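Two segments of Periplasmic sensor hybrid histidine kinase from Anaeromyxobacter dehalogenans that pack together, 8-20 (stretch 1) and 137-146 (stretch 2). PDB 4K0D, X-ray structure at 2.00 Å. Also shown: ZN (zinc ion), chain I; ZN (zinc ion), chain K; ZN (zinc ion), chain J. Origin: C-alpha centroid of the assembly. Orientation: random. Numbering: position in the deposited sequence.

Stretch 1 8-20: SADAQLELIGPRA
Stretch 2 137-146: HDAGASHTIL

The two stretches belong to one chain and lie side by side as nearly antiparallel helices, with contacting residues at least 119 positions apart in sequence. Stretch 2 is already helical at His137, in a helix that begins earlier in the chain and runs through Ile145; Leu146 (phi/psi -91/13°) is the first residue to leave helical values. Stretch 1 has two helical parts joined through a type I turn from Leu13 to Ile16; the axis of the first, which includes Ala9 and Leu13, comes within 10.8 Å of the axis of helix 137-145 at a signed crossing angle of -160°, and the second, leading on to Ala20, runs at 176° to it, with a closest axis approach of 12.3 Å. At the turn the bonding shifts to Leu15 N to Gln12 O (3.2 Å) and Ile16 N to Leu13 O (3.2 Å), before i to i-4 bonding resumes with Arg19 N to Leu15 O (3.1 Å). In register, Ala9 CA lies 7.0 Å from Ile145 CA, Leu13 CA 6.8 Å from Ser142 CA and Ile16 CA 6.9 Å from Asp138 CA; 412 Å² is buried in total.

Apolar packing holds the end of the contact near Ala9. Ile145 (chi1 m, chi2 t) points toward stretch 1, placing CG2 4.0 Å from Ala9 CB and CD1 3.9 Å from Leu13 CG. Leu13 (m, t) also brings CD2 to 3.3 Å from Ser142 OG. That hydroxyl, on an m rotamer, donates to Asp138 O at 2.9 Å within its own helix, so its polarity is satisfied beside the leucine. Ile16 (m, t) continues the seam, with CD1 3.8 Å from Ser142 OG and CG1 3.5 Å from Asp138 OD2. The extended Gln12 (t, t, chi3 -28°) lays its amide along the exposed margin, NE2 3.8 Å from Ala141 CB and OE1 3.9 Å from Ile145 CD1.

Charge pairing secures the other end. The CA-to-CB bond of Arg19 points toward stretch 2, and its side chain (t, t, p, chi4 -127°) carries the guanidinium to Asp138 (m, chi2 -19°), forming a salt bridge between Arg19 NH2 and Asp138 OD1 at 2.9 Å. Arg19 NH2 also donates a weak hydrogen bond to Asp138 OD2, long at 3.4 Å but nearly straight at 165°.

Two waters extend these polar links. One water O donates to Ile16 O (3.1 Å) and Asp138 OD2 (2.8 Å) while accepting from Arg19 NE (3.1 Å), reinforcing the ion pair. The other water O accepts from His137 NE2 (2.7 Å) and, weakly, from Gln12 NE2 (2.8 Å), bridging the helices.

Zinc binding lies apart from the direct contacts. Asp10 OD1 and Glu14 OE2, four residues apart, share one ZN at 2.0 and 1.9 Å; His137 ND1 lies 2.1 Å from a second ZN and His143 ND1 2.2 Å from a third, all with further ligands elsewhere in the structure.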

# COMPACT_ATOMS: atom_id res chain seq x y z
N SER B 8 -13.97 18.60 -0.18
CA SER B 8 -13.10 18.35 0.95
C SER B 8 -13.07 16.86 1.28
O SER B 8 -12.15 16.36 1.98
CB SER B 8 -13.54 19.11 2.18
OG SER B 8 -14.85 18.74 2.50
N ALA B 9 -14.09 16.14 0.80
CA ALA B 9 -14.19 14.72 1.10
C ALA B 9 -13.33 13.93 0.13
O ALA B 9 -12.83 12.90 0.49
CB ALA B 9 -15.63 14.25 1.03
N ASP B 10 -13.19 14.40 -1.10
CA ASP B 10 -12.34 13.74 -2.05
C ASP B 10 -10.91 13.87 -1.56
O ASP B 10 -10.13 12.95 -1.67
CB ASP B 10 -12.41 14.31 -3.43
CG ASP B 10 -11.71 13.44 -4.43
OD1 ASP B 10 -11.63 12.23 -4.15
OD2 ASP B 10 -11.18 13.94 -5.44
N ALA B 11 -10.59 15.03 -1.01
CA ALA B 11 -9.24 15.32 -0.64
C ALA B 11 -8.84 14.41 0.52
O ALA B 11 -7.72 13.84 0.62
CB ALA B 11 -9.17 16.78 -0.27
N GLN B 12 -9.78 14.26 1.44
CA GLN B 12 -9.58 13.34 2.53
C GLN B 12 -9.37 11.90 1.99
O GLN B 12 -8.36 11.25 2.35
CB GLN B 12 -10.75 13.44 3.54
CG GLN B 12 -10.43 12.82 4.87
CD GLN B 12 -11.66 12.73 5.78
OE1 GLN B 12 -12.60 13.52 5.69
NE2 GLN B 12 -11.65 11.72 6.65
N LEU B 13 -10.28 11.40 1.15
CA LEU B 13 -10.23 10.01 0.70
C LEU B 13 -9.02 9.73 -0.19
O LEU B 13 -8.55 8.58 -0.27
CB LEU B 13 -11.50 9.65 -0.04
CG LEU B 13 -12.73 9.49 0.86
CD1 LEU B 13 -13.87 8.88 0.12
CD2 LEU B 13 -12.39 8.62 2.07
N GLU B 14 -8.52 10.77 -0.86
CA GLU B 14 -7.42 10.57 -1.84
C GLU B 14 -6.08 10.41 -1.14
O GLU B 14 -5.06 10.14 -1.76
CB GLU B 14 -7.36 11.76 -2.86
CG GLU B 14 -8.52 11.80 -3.87
CD GLU B 14 -8.51 10.66 -4.89
OE1 GLU B 14 -7.48 9.99 -5.05
OE2 GLU B 14 -9.54 10.39 -5.53
N LEU B 15 -6.07 10.64 0.16
CA LEU B 15 -4.89 10.36 0.94
C LEU B 15 -4.68 8.86 1.18
O LEU B 15 -3.58 8.42 1.49
CB LEU B 15 -4.94 11.09 2.26
CG LEU B 15 -4.77 12.61 2.21
CD1 LEU B 15 -5.15 13.17 3.55
CD2 LEU B 15 -3.35 12.97 1.88
N ILE B 16 -5.71 8.05 1.02
CA ILE B 16 -5.59 6.63 1.34
C ILE B 16 -4.45 5.97 0.60
O ILE B 16 -3.60 5.37 1.19
CB ILE B 16 -6.89 5.88 1.04
CG1 ILE B 16 -7.88 6.15 2.19
CG2 ILE B 16 -6.62 4.36 0.79
CD1 ILE B 16 -9.36 5.88 1.87
N GLY B 17 -4.42 6.13 -0.71
CA GLY B 17 -3.50 5.41 -1.55
C GLY B 17 -2.05 5.77 -1.25
O GLY B 17 -1.25 4.90 -1.01
N PRO B 18 -1.72 7.05 -1.29
CA PRO B 18 -0.34 7.48 -1.03
C PRO B 18 0.13 7.10 0.35
O PRO B 18 1.32 6.74 0.52
CB PRO B 18 -0.43 8.99 -1.13
CG PRO B 18 -1.62 9.22 -2.02
CD PRO B 18 -2.56 8.12 -1.85
N ARG B 19 -0.75 7.17 1.34
CA ARG B 19 -0.34 6.85 2.69
C ARG B 19 -0.03 5.38 2.76
O ARG B 19 0.98 4.94 3.36
CB ARG B 19 -1.42 7.22 3.69
CG ARG B 19 -1.08 6.93 5.15
CD ARG B 19 -2.07 7.57 6.14
NE ARG B 19 -3.47 7.41 5.70
CZ ARG B 19 -4.36 8.41 5.56
NH1 ARG B 19 -4.05 9.69 5.83
NH2 ARG B 19 -5.60 8.13 5.16
N ALA B 20 -0.85 4.58 2.10
CA ALA B 20 -0.64 3.14 2.15
C ALA B 20 0.67 2.81 1.45
O ALA B 20 1.38 1.87 1.84
CB ALA B 20 -1.75 2.43 1.49
N HIS B 137 -9.41 2.78 10.11
CA HIS B 137 -9.89 4.15 10.18
C HIS B 137 -10.32 4.67 8.80
O HIS B 137 -11.36 5.28 8.68
CB HIS B 137 -8.86 5.07 10.83
CG HIS B 137 -9.14 6.53 10.64
ND1 HIS B 137 -9.54 7.36 11.67
CD2 HIS B 137 -9.00 7.33 9.56
CE1 HIS B 137 -9.65 8.60 11.22
NE2 HIS B 137 -9.33 8.61 9.94
N ASP B 138 -9.57 4.38 7.76
CA ASP B 138 -9.95 4.80 6.43
C ASP B 138 -11.22 4.12 5.96
O ASP B 138 -12.02 4.73 5.26
CB ASP B 138 -8.87 4.49 5.41
CG ASP B 138 -7.59 5.28 5.66
OD1 ASP B 138 -7.57 6.32 6.36
OD2 ASP B 138 -6.59 4.83 5.12
N ALA B 139 -11.41 2.87 6.33
CA ALA B 139 -12.62 2.17 5.93
C ALA B 139 -13.88 2.82 6.60
O ALA B 139 -14.94 3.00 5.97
CB ALA B 139 -12.51 0.70 6.31
N GLY B 140 -13.74 3.22 7.86
CA GLY B 140 -14.84 3.89 8.56
C GLY B 140 -15.07 5.30 8.00
O GLY B 140 -16.21 5.78 7.94
N ALA B 141 -14.02 6.00 7.59
CA ALA B 141 -14.23 7.36 7.10
C ALA B 141 -14.88 7.29 5.73
O ALA B 141 -15.80 8.03 5.42
CB ALA B 141 -12.94 8.12 7.06
N SER B 142 -14.39 6.41 4.88
CA SER B 142 -15.00 6.20 3.58
C SER B 142 -16.47 5.87 3.71
O SER B 142 -17.31 6.42 2.99
CB SER B 142 -14.33 5.06 2.88
OG SER B 142 -13.01 5.46 2.68
N HIS B 143 -16.78 4.93 4.59
CA HIS B 143 -18.15 4.51 4.73
C HIS B 143 -19.03 5.69 5.04
O HIS B 143 -20.09 5.86 4.45
CB HIS B 143 -18.32 3.46 5.81
CG HIS B 143 -19.72 2.96 5.89
ND1 HIS B 143 -20.20 1.98 5.05
CD2 HIS B 143 -20.77 3.36 6.66
CE1 HIS B 143 -21.48 1.75 5.33
NE2 HIS B 143 -21.84 2.57 6.30
N THR B 144 -18.58 6.49 6.00
CA THR B 144 -19.35 7.60 6.52
C THR B 144 -19.50 8.61 5.41
O THR B 144 -20.57 9.16 5.18
CB THR B 144 -18.62 8.25 7.69
OG1 THR B 144 -18.71 7.39 8.83
CG2 THR B 144 -19.22 9.60 8.03
N ILE B 145 -18.41 8.86 4.70
CA ILE B 145 -18.49 9.82 3.63
C ILE B 145 -19.47 9.37 2.56
O ILE B 145 -20.16 10.19 1.98
CB ILE B 145 -17.12 10.11 2.98
CG1 ILE B 145 -16.38 11.13 3.85
CG2 ILE B 145 -17.32 10.69 1.58
CD1 ILE B 145 -14.90 11.12 3.60
N LEU B 146 -19.54 8.08 2.26
CA LEU B 146 -20.49 7.68 1.23
C LEU B 146 -21.87 7.32 1.79
O LEU B 146 -22.66 6.71 1.08
CB LEU B 146 -19.94 6.51 0.43
CG LEU B 146 -18.53 6.74 -0.15
CD1 LEU B 146 -18.02 5.51 -0.84
CD2 LEU B 146 -18.59 7.86 -1.12
ZN ZN I . -11.43 10.49 -5.11
ZN ZN K . -10.05 6.60 13.56
ZN ZN J . -18.91 0.35 4.33
O HOH W 1 -9.65 10.85 8.48
O HOH W 2 -3.95 4.78 4.21